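Long-range contacts in probable tagatose 6-phosphate kinase (Sinorhizobium meliloti, PDB 3TXV), which is probably a phosphosugar enzyme of carbohydrate metabolism, named as a tagatose 6-phosphate kinase but related to a subunit of tagatose-1,6-bisphosphate aldolase: residues R21-A29 with A46-C54; V261-Y269 with F283-F294. All coordinates share one frame; numbering follows the deposited sequence.

Contact 1: R21-A29 with A46-C54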
ATOM      1  N   ARG A  21      18.113  -3.475 -10.423  1.00 49.18           N
ATOM      2  CA  ARG A  21      16.872  -3.910  -9.723  1.00 49.75           C
ATOM      3  C   ARG A  21      16.454  -3.060  -8.466  1.00 49.62           C
ATOM      4  O   ARG A  21      17.283  -2.429  -7.776  1.00 48.90           O
ATOM      5  CB  ARG A  21      16.892  -5.440  -9.441  1.00 49.53           C
ATOM      6  CG  ARG A  21      16.389  -6.291 -10.629  1.00 50.38           C
ATOM      7  N   GLY A  22      15.131  -3.019  -8.254  1.00 48.94           N
ATOM      8  CA  GLY A  22      14.503  -2.535  -7.033  1.00 47.44           C
ATOM      9  C   GLY A  22      13.300  -3.436  -6.832  1.00 46.32           C
ATOM     10  O   GLY A  22      13.084  -4.371  -7.613  1.00 46.14           O
ATOM     11  N   ILE A  23      12.514  -3.182  -5.799  1.00 45.01           N
ATOM     12  CA  ILE A  23      11.307  -3.984  -5.596  1.00 44.24           C
ATOM     13  C   ILE A  23      10.076  -3.107  -5.367  1.00 44.06           C
ATOM     14  O   ILE A  23      10.147  -2.105  -4.609  1.00 43.81           O
ATOM     15  CB  ILE A  23      11.487  -5.065  -4.508  1.00 43.67           C
ATOM     16  CG1 ILE A  23      10.293  -5.982  -4.478  1.00 43.47           C
ATOM     17  CG2 ILE A  23      11.669  -4.468  -3.136  1.00 43.83           C
ATOM     18  CD1 ILE A  23      10.654  -7.426  -4.136  1.00 42.12           C
ATOM     19  N   PRO A  24       8.971  -3.423  -6.088  1.00 43.54           N
ATOM     20  CA  PRO A  24       7.682  -2.741  -5.887  1.00 43.00           C
ATOM     21  C   PRO A  24       7.007  -3.264  -4.649  1.00 42.36           C
ATOM     22  O   PRO A  24       7.054  -4.471  -4.383  1.00 42.13           O
ATOM     23  CB  PRO A  24       6.871  -3.125  -7.127  1.00 42.78           C
ATOM     24  CG  PRO A  24       7.548  -4.246  -7.704  1.00 43.03           C
ATOM     25  CD  PRO A  24       8.985  -4.146  -7.363  1.00 43.03           C
ATOM     26  N   SER A  25       6.425  -2.355  -3.876  1.00 41.50           N
ATOM     27  CA  SER A  25       5.767  -2.735  -2.636  1.00 41.27           C
ATOM     28  C   SER A  25       4.273  -2.533  -2.766  1.00 41.39           C
ATOM     29  O   SER A  25       3.808  -1.426  -3.024  1.00 41.99           O
ATOM     30  CB  SER A  25       6.316  -1.914  -1.481  1.00 40.77           C
ATOM     31  OG  SER A  25       5.982  -2.517  -0.260  1.00 40.44           O
ATOM     32  N   ILE A  26       3.510  -3.596  -2.607  1.00 41.66           N
ATOM     33  CA  ILE A  26       2.077  -3.482  -2.780  1.00 41.73           C
ATOM     34  C   ILE A  26       1.399  -3.459  -1.431  1.00 43.06           C
ATOM     35  O   ILE A  26       1.330  -4.508  -0.783  1.00 43.19           O
ATOM     36  CB  ILE A  26       1.514  -4.669  -3.550  1.00 41.35           C
ATOM     37  CG1 ILE A  26       2.443  -5.095  -4.729  1.00 40.13           C
ATOM     38  CG2 ILE A  26       0.098  -4.390  -3.922  1.00 39.77           C
ATOM     39  CD1 ILE A  26       2.819  -3.996  -5.741  1.00 37.56           C
ATOM     40  N   CYS A  27       0.925  -2.283  -0.994  1.00 44.10           N
ATOM     41  CA  CYS A  27       0.075  -2.210   0.197  1.00 46.03           C
ATOM     42  C   CYS A  27      -1.332  -1.938  -0.210  1.00 45.39           C
ATOM     43  O   CYS A  27      -1.835  -0.813  -0.068  1.00 46.00           O
ATOM     44  CB  CYS A  27       0.473  -1.111   1.171  1.00 46.34           C
ATOM     45  SG  CYS A  27       2.093  -0.580   0.910  1.00 55.70           S
ATOM     46  N   SER A  28      -1.970  -2.964  -0.727  1.00 44.64           N
ATOM     47  CA  SER A  28      -3.394  -2.931  -0.821  1.00 43.99           C
ATOM     48  C   SER A  28      -3.919  -4.176  -0.119  1.00 43.16           C
ATOM     49  O   SER A  28      -3.223  -5.183   0.019  1.00 42.47           O
ATOM     50  CB  SER A  28      -3.850  -2.821  -2.278  1.00 44.16           C
ATOM     51  OG  SER A  28      -4.822  -1.786  -2.406  1.00 45.60           O
ATOM     52  N   ALA A  29      -5.139  -4.062   0.367  1.00 42.58           N
ATOM     53  CA  ALA A  29      -5.800  -5.126   1.064  1.00 42.14           C
ATOM     54  C   ALA A  29      -6.688  -5.849   0.093  1.00 42.12           C
ATOM     55  O   ALA A  29      -7.203  -6.918   0.419  1.00 42.97           O
ATOM     56  CB  ALA A  29      -6.644  -4.551   2.175  1.00 42.11           C
ATOM     57  N   ALA A  46       9.880 -12.801 -11.273  1.00 53.83           N
ATOM     58  CA  ALA A  46      10.292 -12.624  -9.892  1.00 51.75           C
ATOM     59  C   ALA A  46       9.190 -12.435  -8.850  1.00 50.06           C
ATOM     60  O   ALA A  46       8.037 -12.545  -9.158  1.00 49.66           O
ATOM     61  CB  ALA A  46      11.213 -11.502  -9.833  1.00 52.13           C
ATOM     62  N   PRO A  47       9.580 -12.297  -7.586  1.00 48.44           N
ATOM     63  CA  PRO A  47       8.656 -12.428  -6.442  1.00 47.02           C
ATOM     64  C   PRO A  47       7.781 -11.183  -6.225  1.00 45.29           C
ATOM     65  O   PRO A  47       8.023 -10.131  -6.843  1.00 45.21           O
ATOM     66  CB  PRO A  47       9.600 -12.623  -5.252  1.00 47.02           C
ATOM     67  CG  PRO A  47      10.830 -11.866  -5.637  1.00 47.69           C
ATOM     68  CD  PRO A  47      10.949 -11.943  -7.145  1.00 48.22           C
ATOM     69  N   VAL A  48       6.782 -11.318  -5.353  1.00 42.93           N
ATOM     70  CA  VAL A  48       5.851 -10.245  -5.074  1.00 41.23           C
ATOM     71  C   VAL A  48       5.875  -9.836  -3.601  1.00 40.77           C
ATOM     72  O   VAL A  48       5.662 -10.668  -2.689  1.00 40.40           O
ATOM     73  CB  VAL A  48       4.424 -10.625  -5.500  1.00 41.21           C
ATOM     74  CG1 VAL A  48       3.878 -11.754  -4.664  1.00 40.71           C
ATOM     75  CG2 VAL A  48       3.499  -9.430  -5.449  1.00 41.08           C
ATOM     76  N   LEU A  49       6.130  -8.549  -3.371  1.00 39.42           N
ATOM     77  CA  LEU A  49       6.132  -8.014  -2.018  1.00 38.35           C
ATOM     78  C   LEU A  49       4.734  -7.522  -1.637  1.00 38.35           C
ATOM     79  O   LEU A  49       4.221  -6.546  -2.205  1.00 38.31           O
ATOM     80  CB  LEU A  49       7.160  -6.894  -1.931  1.00 37.69           C
ATOM     81  CG  LEU A  49       7.343  -6.158  -0.625  1.00 36.56           C
ATOM     82  CD1 LEU A  49       7.552  -7.114   0.522  1.00 35.96           C
ATOM     83  CD2 LEU A  49       8.541  -5.281  -0.783  1.00 36.72           C
ATOM     84  N   ILE A  50       4.095  -8.195  -0.691  1.00 38.02           N
ATOM     85  CA  ILE A  50       2.825  -7.678  -0.192  1.00 38.30           C
ATOM     86  C   ILE A  50       2.879  -7.238   1.284  1.00 38.92           C
ATOM     87  O   ILE A  50       3.312  -7.996   2.167  1.00 38.42           O
ATOM     88  CB  ILE A  50       1.688  -8.636  -0.433  1.00 37.67           C
ATOM     89  CG1 ILE A  50       1.560  -8.870  -1.911  1.00 38.44           C
ATOM     90  CG2 ILE A  50       0.391  -8.034   0.062  1.00 37.06           C
ATOM     91  CD1 ILE A  50       0.956 -10.211  -2.224  1.00 43.74           C
ATOM     92  N   GLU A  51       2.411  -6.011   1.530  1.00 39.29           N
ATOM     93  CA  GLU A  51       2.565  -5.354   2.829  1.00 39.59           C
ATOM     94  C   GLU A  51       1.218  -5.070   3.497  1.00 39.52           C
ATOM     95  O   GLU A  51       0.239  -4.830   2.829  1.00 39.75           O
ATOM     96  CB  GLU A  51       3.360  -4.051   2.664  1.00 39.73           C
ATOM     97  CG  GLU A  51       4.702  -4.215   1.980  1.00 40.21           C
ATOM     98  CD  GLU A  51       5.812  -3.517   2.743  1.00 42.90           C
ATOM     99  OE1 GLU A  51       5.707  -3.463   3.999  1.00 43.20           O
ATOM    100  OE2 GLU A  51       6.783  -3.021   2.101  1.00 42.36           O
ATOM    101  N   ALA A  52       1.184  -5.116   4.820  1.00 39.93           N
ATOM    102  CA  ALA A  52       0.037  -4.687   5.602  1.00 40.75           C
ATOM    103  C   ALA A  52       0.521  -3.663   6.651  1.00 41.21           C
ATOM    104  O   ALA A  52       1.701  -3.673   6.977  1.00 41.63           O
ATOM    105  CB  ALA A  52      -0.587  -5.882   6.250  1.00 40.48           C
ATOM    106  N   THR A  53      -0.348  -2.773   7.144  1.00 42.00           N
ATOM    107  CA  THR A  53       0.053  -1.756   8.168  1.00 42.98           C
ATOM    108  C   THR A  53      -0.424  -2.100   9.567  1.00 43.69           C
ATOM    109  O   THR A  53      -1.460  -2.709   9.726  1.00 43.99           O
ATOM    110  CB  THR A  53      -0.454  -0.279   7.899  1.00 42.90           C
ATOM    111  OG1 THR A  53      -1.785  -0.288   7.383  1.00 43.27           O
ATOM    112  CG2 THR A  53       0.453   0.502   6.972  1.00 42.14           C
ATOM    113  N   CYS A  54       0.331  -1.664  10.571  1.00 44.70           N
ATOM    114  CA  CYS A  54       0.018  -1.853  11.982  1.00 46.30           C
ATOM    115  C   CYS A  54      -1.466  -1.808  12.240  1.00 46.36           C
ATOM    116  O   CYS A  54      -2.046  -2.791  12.726  1.00 46.56           O
ATOM    117  CB  CYS A  54       0.715  -0.769  12.816  1.00 46.60           C
ATOM    118  SG  CYS A  54       0.361   1.034  12.285  1.00 54.04           S
TER
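The flat carboxylate of Glu51 is met by Ser25 OG on the anti side of OE2, 24° out of its plane. The hydroxyl is the donor, with Ser25 OG 2.5 Å from Glu51 OE2. Two torsions bring the partners together: Glu51 CG lies beside its own backbone N (chi1 -54°), and the chain then bends at chi2, turning the carboxylate back toward the serine. Lys127 forms a salt bridge with the same OE2, while OE1 faces Lys287 in a long, weak ion pair. Next to this polar pair, Leu49 sets its CD2 branch against Ser25 OG at 3.8 Å. Leu49 CD2 also meets Ile23 CG2 at 4.0 Å, the two side chains crossing at about a right angle. Cys27 SG lies near the acid as well, 4.1 Å from Glu51 CB.

Behind the side chains, strands 23-26 and 48-53 run parallel with their axes at 37°. Ile26 holds both backbone bonds: its N donates to Leu49 O at 3.1 Å, and its O accepts Glu51 N at 3.0 Å. The side chains of Ile26 and Ile50 leave by the opposite face of the sheet from Ser25 and Leu49 and pack on helix 31-43, which connects the strands in a beta-alpha-beta crossover.

The contact thus illustrates how the first two strands of a parallel barrel distribute their chemistry: Ile26 and Ile50 face the helix, while the inner face combines Leu49 with the buried Ser25-Glu51 pair. A hydroxyl and a lysine share one oxygen of that acid, an arrangement that would restrict rotation of the carboxylate and probably offsets its charge inside the barrel.

Contact 2: V261-Y269 with F283-F294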
ATOM      1  N   VAL A 261      19.183   0.577   1.117  1.00 57.24           N
ATOM      2  CA  VAL A 261      18.547   1.387   0.079  1.00 54.10           C
ATOM      3  C   VAL A 261      17.528   2.304   0.738  1.00 52.18           C
ATOM      4  O   VAL A 261      17.253   2.158   1.924  1.00 51.40           O
ATOM      5  CB  VAL A 261      17.845   0.489  -0.949  1.00 53.84           C
ATOM      6  CG1 VAL A 261      18.832  -0.509  -1.542  1.00 53.06           C
ATOM      7  CG2 VAL A 261      16.703  -0.254  -0.298  1.00 53.45           C
ATOM      8  N   PHE A 262      16.951   3.232  -0.023  1.00 50.20           N
ATOM      9  CA  PHE A 262      15.759   3.959   0.453  1.00 48.01           C
ATOM     10  C   PHE A 262      14.406   3.329   0.088  1.00 46.61           C
ATOM     11  O   PHE A 262      14.179   2.964  -1.057  1.00 46.71           O
ATOM     12  CB  PHE A 262      15.780   5.398  -0.016  1.00 47.48           C
ATOM     13  CG  PHE A 262      16.879   6.200   0.582  1.00 47.18           C
ATOM     14  CD1 PHE A 262      17.263   5.994   1.902  1.00 46.74           C
ATOM     15  CD2 PHE A 262      17.519   7.191  -0.163  1.00 46.11           C
ATOM     16  CE1 PHE A 262      18.287   6.755   2.468  1.00 46.70           C
ATOM     17  CE2 PHE A 262      18.534   7.943   0.378  1.00 44.94           C
ATOM     18  CZ  PHE A 262      18.919   7.729   1.694  1.00 47.59           C
ATOM     19  N   GLU A 263      13.526   3.200   1.077  1.00 44.99           N
ATOM     20  CA  GLU A 263      12.110   3.000   0.833  1.00 43.77           C
ATOM     21  C   GLU A 263      11.445   4.337   0.628  1.00 43.41           C
ATOM     22  O   GLU A 263      11.658   5.302   1.407  1.00 42.87           O
ATOM     23  CB  GLU A 263      11.459   2.335   2.020  1.00 43.91           C
ATOM     24  CG  GLU A 263      10.000   2.040   1.823  1.00 44.20           C
ATOM     25  CD  GLU A 263       9.497   0.896   2.698  1.00 45.37           C
ATOM     26  OE1 GLU A 263      10.084  -0.219   2.658  1.00 42.64           O
ATOM     27  OE2 GLU A 263       8.488   1.117   3.414  1.00 47.26           O
ATOM     28  N   ALA A 264      10.642   4.409  -0.428  1.00 42.98           N
ATOM     29  CA  ALA A 264       9.851   5.617  -0.683  1.00 42.80           C
ATOM     30  C   ALA A 264       8.342   5.347  -0.651  1.00 42.50           C
ATOM     31  O   ALA A 264       7.846   4.400  -1.273  1.00 42.05           O
ATOM     32  CB  ALA A 264      10.288   6.295  -1.972  1.00 42.06           C
ATOM     33  N   HIS A 265       7.626   6.166   0.112  1.00 42.69           N
ATOM     34  CA  HIS A 265       6.171   6.042   0.193  1.00 43.61           C
ATOM     35  C   HIS A 265       5.536   7.082  -0.718  1.00 43.13           C
ATOM     36  O   HIS A 265       6.136   8.110  -0.993  1.00 43.08           O
ATOM     37  CB  HIS A 265       5.676   6.240   1.635  1.00 44.06           C
ATOM     38  CG  HIS A 265       6.071   5.143   2.585  1.00 46.50           C
ATOM     39  ND1 HIS A 265       5.431   4.945   3.797  1.00 48.93           N
ATOM     40  CD2 HIS A 265       7.025   4.180   2.501  1.00 47.15           C
ATOM     41  CE1 HIS A 265       5.983   3.913   4.415  1.00 49.29           C
ATOM     42  NE2 HIS A 265       6.957   3.437   3.656  1.00 47.19           N
ATOM     43  N   SER A 266       4.323   6.803  -1.178  1.00 43.08           N
ATOM     44  CA  SER A 266       3.535   7.742  -1.990  1.00 43.20           C
ATOM     45  C   SER A 266       4.116   7.958  -3.384  1.00 42.86           C
ATOM     46  O   SER A 266       4.120   9.078  -3.913  1.00 43.57           O
ATOM     47  CB  SER A 266       3.305   9.099  -1.266  1.00 43.24           C
ATOM     48  OG  SER A 266       3.253   8.931   0.135  1.00 41.91           O
ATOM     49  N   THR A 267       4.585   6.878  -3.980  1.00 42.50           N
ATOM     50  CA  THR A 267       5.023   6.903  -5.373  1.00 42.51           C
ATOM     51  C   THR A 267       3.807   6.807  -6.255  1.00 42.73           C
ATOM     52  O   THR A 267       3.942   6.851  -7.478  1.00 43.50           O
ATOM     53  CB  THR A 267       5.869   5.673  -5.733  1.00 42.53           C
ATOM     54  OG1 THR A 267       5.126   4.482  -5.407  1.00 42.66           O
ATOM     55  CG2 THR A 267       7.250   5.689  -4.998  1.00 41.24           C
ATOM     56  N   ASP A 268       2.634   6.624  -5.634  1.00 42.11           N
ATOM     57  CA  ASP A 268       1.358   6.521  -6.337  1.00 41.48           C
ATOM     58  C   ASP A 268       1.186   7.608  -7.360  1.00 41.60           C
ATOM     59  O   ASP A 268       1.556   8.768  -7.102  1.00 42.26           O
ATOM     60  CB  ASP A 268       0.227   6.588  -5.348  1.00 41.18           C
ATOM     61  CG  ASP A 268       0.205   5.388  -4.432  1.00 42.05           C
ATOM     62  OD1 ASP A 268       1.022   5.342  -3.472  1.00 43.60           O
ATOM     63  OD2 ASP A 268      -0.629   4.486  -4.677  1.00 41.35           O
ATOM     64  N   TYR A 269       0.659   7.215  -8.526  1.00 41.26           N
ATOM     65  CA  TYR A 269       0.318   8.115  -9.646  1.00 40.73           C
ATOM     66  C   TYR A 269       1.519   8.745 -10.294  1.00 41.08           C
ATOM     67  O   TYR A 269       1.354   9.657 -11.088  1.00 42.29           O
ATOM     68  CB  TYR A 269      -0.679   9.243  -9.245  1.00 40.38           C
ATOM     69  CG  TYR A 269      -1.829   8.778  -8.403  1.00 38.10           C
ATOM     70  CD1 TYR A 269      -2.782   7.915  -8.929  1.00 38.24           C
ATOM     71  CD2 TYR A 269      -1.941   9.159  -7.082  1.00 38.12           C
ATOM     72  CE1 TYR A 269      -3.830   7.413  -8.168  1.00 39.07           C
ATOM     73  CE2 TYR A 269      -2.991   8.672  -6.286  1.00 41.36           C
ATOM     74  CZ  TYR A 269      -3.942   7.791  -6.852  1.00 41.27           C
ATOM     75  OH  TYR A 269      -5.005   7.313  -6.128  1.00 41.89           O
ATOM     76  N   PHE A 283      15.993   5.093  -4.459  1.00 46.08           N
ATOM     77  CA  PHE A 283      14.737   4.930  -3.762  1.00 44.70           C
ATOM     78  C   PHE A 283      14.247   3.644  -4.360  1.00 44.35           C
ATOM     79  O   PHE A 283      13.510   3.641  -5.334  1.00 45.29           O
ATOM     80  CB  PHE A 283      13.841   6.129  -4.019  1.00 44.18           C
ATOM     81  CG  PHE A 283      14.549   7.420  -3.817  1.00 43.25           C
ATOM     82  CD1 PHE A 283      14.674   7.961  -2.536  1.00 42.59           C
ATOM     83  CD2 PHE A 283      15.172   8.063  -4.884  1.00 40.92           C
ATOM     84  CE1 PHE A 283      15.385   9.151  -2.330  1.00 41.78           C
ATOM     85  CE2 PHE A 283      15.868   9.261  -4.692  1.00 39.68           C
ATOM     86  CZ  PHE A 283      15.974   9.803  -3.420  1.00 40.13           C
ATOM     87  N   ALA A 284      14.729   2.541  -3.809  1.00 43.41           N
ATOM     88  CA  ALA A 284      14.671   1.258  -4.493  1.00 42.76           C
ATOM     89  C   ALA A 284      13.477   0.437  -4.093  1.00 42.30           C
ATOM     90  O   ALA A 284      13.150  -0.546  -4.757  1.00 43.20           O
ATOM     91  CB  ALA A 284      15.942   0.468  -4.261  1.00 42.52           C
ATOM     92  N   ILE A 285      12.851   0.804  -2.987  1.00 41.44           N
ATOM     93  CA  ILE A 285      11.607   0.174  -2.587  1.00 40.37           C
ATOM     94  C   ILE A 285      10.553   1.234  -2.732  1.00 41.34           C
ATOM     95  O   ILE A 285      10.668   2.326  -2.146  1.00 42.23           O
ATOM     96  CB  ILE A 285      11.623  -0.313  -1.155  1.00 39.73           C
ATOM     97  CG1 ILE A 285      12.600  -1.487  -1.006  1.00 36.48           C
ATOM     98  CG2 ILE A 285      10.232  -0.679  -0.752  1.00 37.59           C
ATOM     99  CD1 ILE A 285      13.165  -1.602   0.343  1.00 29.42           C
ATOM    100  N   LEU A 286       9.545   0.892  -3.532  1.00 41.44           N
ATOM    101  CA  LEU A 286       8.508   1.785  -3.997  1.00 40.79           C
ATOM    102  C   LEU A 286       7.193   1.313  -3.453  1.00 40.89           C
ATOM    103  O   LEU A 286       6.669   0.304  -3.900  1.00 40.71           O
ATOM    104  CB  LEU A 286       8.449   1.722  -5.521  1.00 40.59           C
ATOM    105  CG  LEU A 286       9.707   2.214  -6.220  1.00 40.37           C
ATOM    106  CD1 LEU A 286       9.816   1.578  -7.579  1.00 39.16           C
ATOM    107  CD2 LEU A 286       9.691   3.755  -6.308  1.00 41.12           C
ATOM    108  N   LYS A 287       6.587   2.058  -2.569  1.00 41.32           N
ATOM    109  CA  LYS A 287       5.316   1.639  -2.065  1.00 42.21           C
ATOM    110  C   LYS A 287       4.179   2.241  -2.842  1.00 41.83           C
ATOM    111  O   LYS A 287       4.071   3.432  -2.971  1.00 41.93           O
ATOM    112  CB  LYS A 287       5.191   2.069  -0.626  1.00 42.89           C
ATOM    113  CG  LYS A 287       6.035   1.301   0.317  1.00 45.85           C
ATOM    114  CD  LYS A 287       5.533   1.440   1.719  1.00 49.95           C
ATOM    115  CE  LYS A 287       5.160   0.127   2.312  1.00 50.51           C
ATOM    116  NZ  LYS A 287       5.798  -0.106   3.597  1.00 50.60           N
ATOM    117  N   VAL A 288       3.337   1.407  -3.399  1.00 40.66           N
ATOM    118  CA  VAL A 288       2.183   1.903  -4.054  1.00 39.55           C
ATOM    119  C   VAL A 288       1.068   1.189  -3.405  1.00 38.93           C
ATOM    120  O   VAL A 288       1.185   0.059  -3.104  1.00 39.49           O
ATOM    121  CB  VAL A 288       2.237   1.562  -5.491  1.00 39.79           C
ATOM    122  CG1 VAL A 288       2.425   0.134  -5.654  1.00 39.50           C
ATOM    123  CG2 VAL A 288       1.048   2.063  -6.202  1.00 39.18           C
ATOM    124  N   GLY A 289      -0.020   1.895  -3.176  1.00 38.42           N
ATOM    125  CA  GLY A 289      -1.266   1.326  -2.745  1.00 36.88           C
ATOM    126  C   GLY A 289      -2.455   1.936  -3.433  1.00 36.31           C
ATOM    127  O   GLY A 289      -3.146   1.308  -4.167  1.00 36.48           O
ATOM    128  N   PRO A 290      -2.663   3.203  -3.176  1.00 36.03           N
ATOM    129  CA  PRO A 290      -3.821   3.950  -3.593  1.00 35.50           C
ATOM    130  C   PRO A 290      -3.946   4.012  -5.074  1.00 35.20           C
ATOM    131  O   PRO A 290      -4.993   3.920  -5.628  1.00 36.09           O
ATOM    132  CB  PRO A 290      -3.530   5.298  -3.014  1.00 20.00           C
ATOM    133  CG  PRO A 290      -2.843   4.998  -1.781  1.00 20.00           C
ATOM    134  CD  PRO A 290      -2.221   3.672  -1.872  1.00 20.00           C
ATOM    135  N   GLY A 291      -2.839   4.121  -5.737  1.00 34.30           N
ATOM    136  CA  GLY A 291      -2.880   4.095  -7.160  1.00 33.22           C
ATOM    137  C   GLY A 291      -3.460   2.803  -7.653  1.00 32.73           C
ATOM    138  O   GLY A 291      -3.844   2.739  -8.759  1.00 32.72           O
ATOM    139  N   LEU A 292      -3.491   1.755  -6.863  1.00 32.30           N
ATOM    140  CA  LEU A 292      -3.785   0.475  -7.420  1.00 31.54           C
ATOM    141  C   LEU A 292      -5.235   0.227  -7.297  1.00 31.63           C
ATOM    142  O   LEU A 292      -5.812  -0.390  -8.117  1.00 32.08           O
ATOM    143  CB  LEU A 292      -3.055  -0.593  -6.648  1.00 30.90           C
ATOM    144  CG  LEU A 292      -1.579  -0.632  -6.886  1.00 30.02           C
ATOM    145  CD1 LEU A 292      -0.937  -1.441  -5.899  1.00 28.70           C
ATOM    146  CD2 LEU A 292      -1.363  -1.194  -8.173  1.00 29.70           C
ATOM    147  N   THR A 293      -5.820   0.703  -6.227  1.00 31.23           N
ATOM    148  CA  THR A 293      -7.269   0.609  -6.016  1.00 30.16           C
ATOM    149  C   THR A 293      -8.000   1.776  -6.665  1.00 29.77           C
ATOM    150  O   THR A 293      -9.202   1.699  -6.960  1.00 29.85           O
ATOM    151  CB  THR A 293      -7.604   0.637  -4.548  1.00 30.71           C
ATOM    152  OG1 THR A 293      -6.791   1.642  -3.897  1.00 30.95           O
ATOM    153  CG2 THR A 293      -7.385  -0.738  -3.922  1.00 29.81           C
ATOM    154  N   PHE A 294      -7.282   2.877  -6.855  1.00 28.25           N
ATOM    155  CA  PHE A 294      -7.802   3.950  -7.659  1.00 26.48           C
ATOM    156  C   PHE A 294      -8.161   3.394  -9.066  1.00 25.77           C
ATOM    157  O   PHE A 294      -9.302   3.513  -9.493  1.00 26.04           O
ATOM    158  CB  PHE A 294      -6.791   5.101  -7.708  1.00 26.11           C
ATOM    159  CG  PHE A 294      -7.203   6.234  -8.589  1.00 24.13           C
ATOM    160  CD1 PHE A 294      -6.997   6.168  -9.964  1.00 23.46           C
ATOM    161  CD2 PHE A 294      -7.822   7.356  -8.046  1.00 22.33           C
ATOM    162  CE1 PHE A 294      -7.407   7.227 -10.810  1.00 24.44           C
ATOM    163  CE2 PHE A 294      -8.214   8.404  -8.848  1.00 22.88           C
ATOM    164  CZ  PHE A 294      -8.003   8.357 -10.241  1.00 23.75           C
TER
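Phe262 to Ala264 pair in parallel with Ile285 to Lys287, the strand axes 4.6 Å apart at closest and inclined by 35°, through bonds from Ile285 N to Phe262 O, Ala264 N to Ile285 O and Lys287 N to Ala264 O. On the inner side, Glu263 OE2 is shared by two donors. His265 NE2 reaches the anti lone pair of Glu263 OE2 at 2.8 Å, nearly in the imidazole plane. Lys287 NZ makes a salt bridge with Glu263 OE2 at 3.0 Å, from above the carboxylate plane. The lysine runs alongside the histidine, Lys287 CD lying over one face of the His265 ring in a CH-pi contact 3.4 Å from the centroid; bends at chi3 and chi4 then carry NZ to the acid. Lys127 takes Glu263 OE1, and Asp94 forms a second salt bridge with Lys287.

On the opposite face, the Phe262 and Phe283 rings, inclined by 30°, are displaced so far that they scarcely overlap. Past the strands, Thr267 OG1 donates to Lys287 O at 2.9 Å, from above the carbonyl plane. Asp268 OD2 receives Gly289 N, at the N-cap position of helix 290-310, on its syn lone pair at 3.1 Å; the approach of Gly291 N is very short and doubtful. Tyr269 turns its edge to the face of Phe294, centroids 5.2 Å apart, while its hydroxyl bonds to Tyr353 O.

Polar residues gathered at the C-terminal ends of the strands are characteristic of the active-site mouth of a TIM barrel; no metal is bound, but donor atoms of His95, Glu178 and His265 face one vacant point, so a metal site is conceivable.

Contact 1 comes first along the chain and contact 2 after it, yet their centres lie only 9 Å apart, because the eight-stranded parallel barrel closes between them. Contact 1 joins the first two strands and contact 2 the last two; the seam is where strand 23-26 meets strand 283-288. Probable hydrogen bonds there run from Ser25 N to Leu286 O (2.7 Å) and from Val288 N to Ser25 O (2.9 Å), while Cys27 SG packs on Lys287 CE. Each contact spans one beta-alpha-beta unit, through helix 31-43 or helix 272-280. Closure brings acids from the second and seventh strands, Glu51 and Glu263, around Lys127, so that this lysine pairs with an acid of each contact inside the barrel.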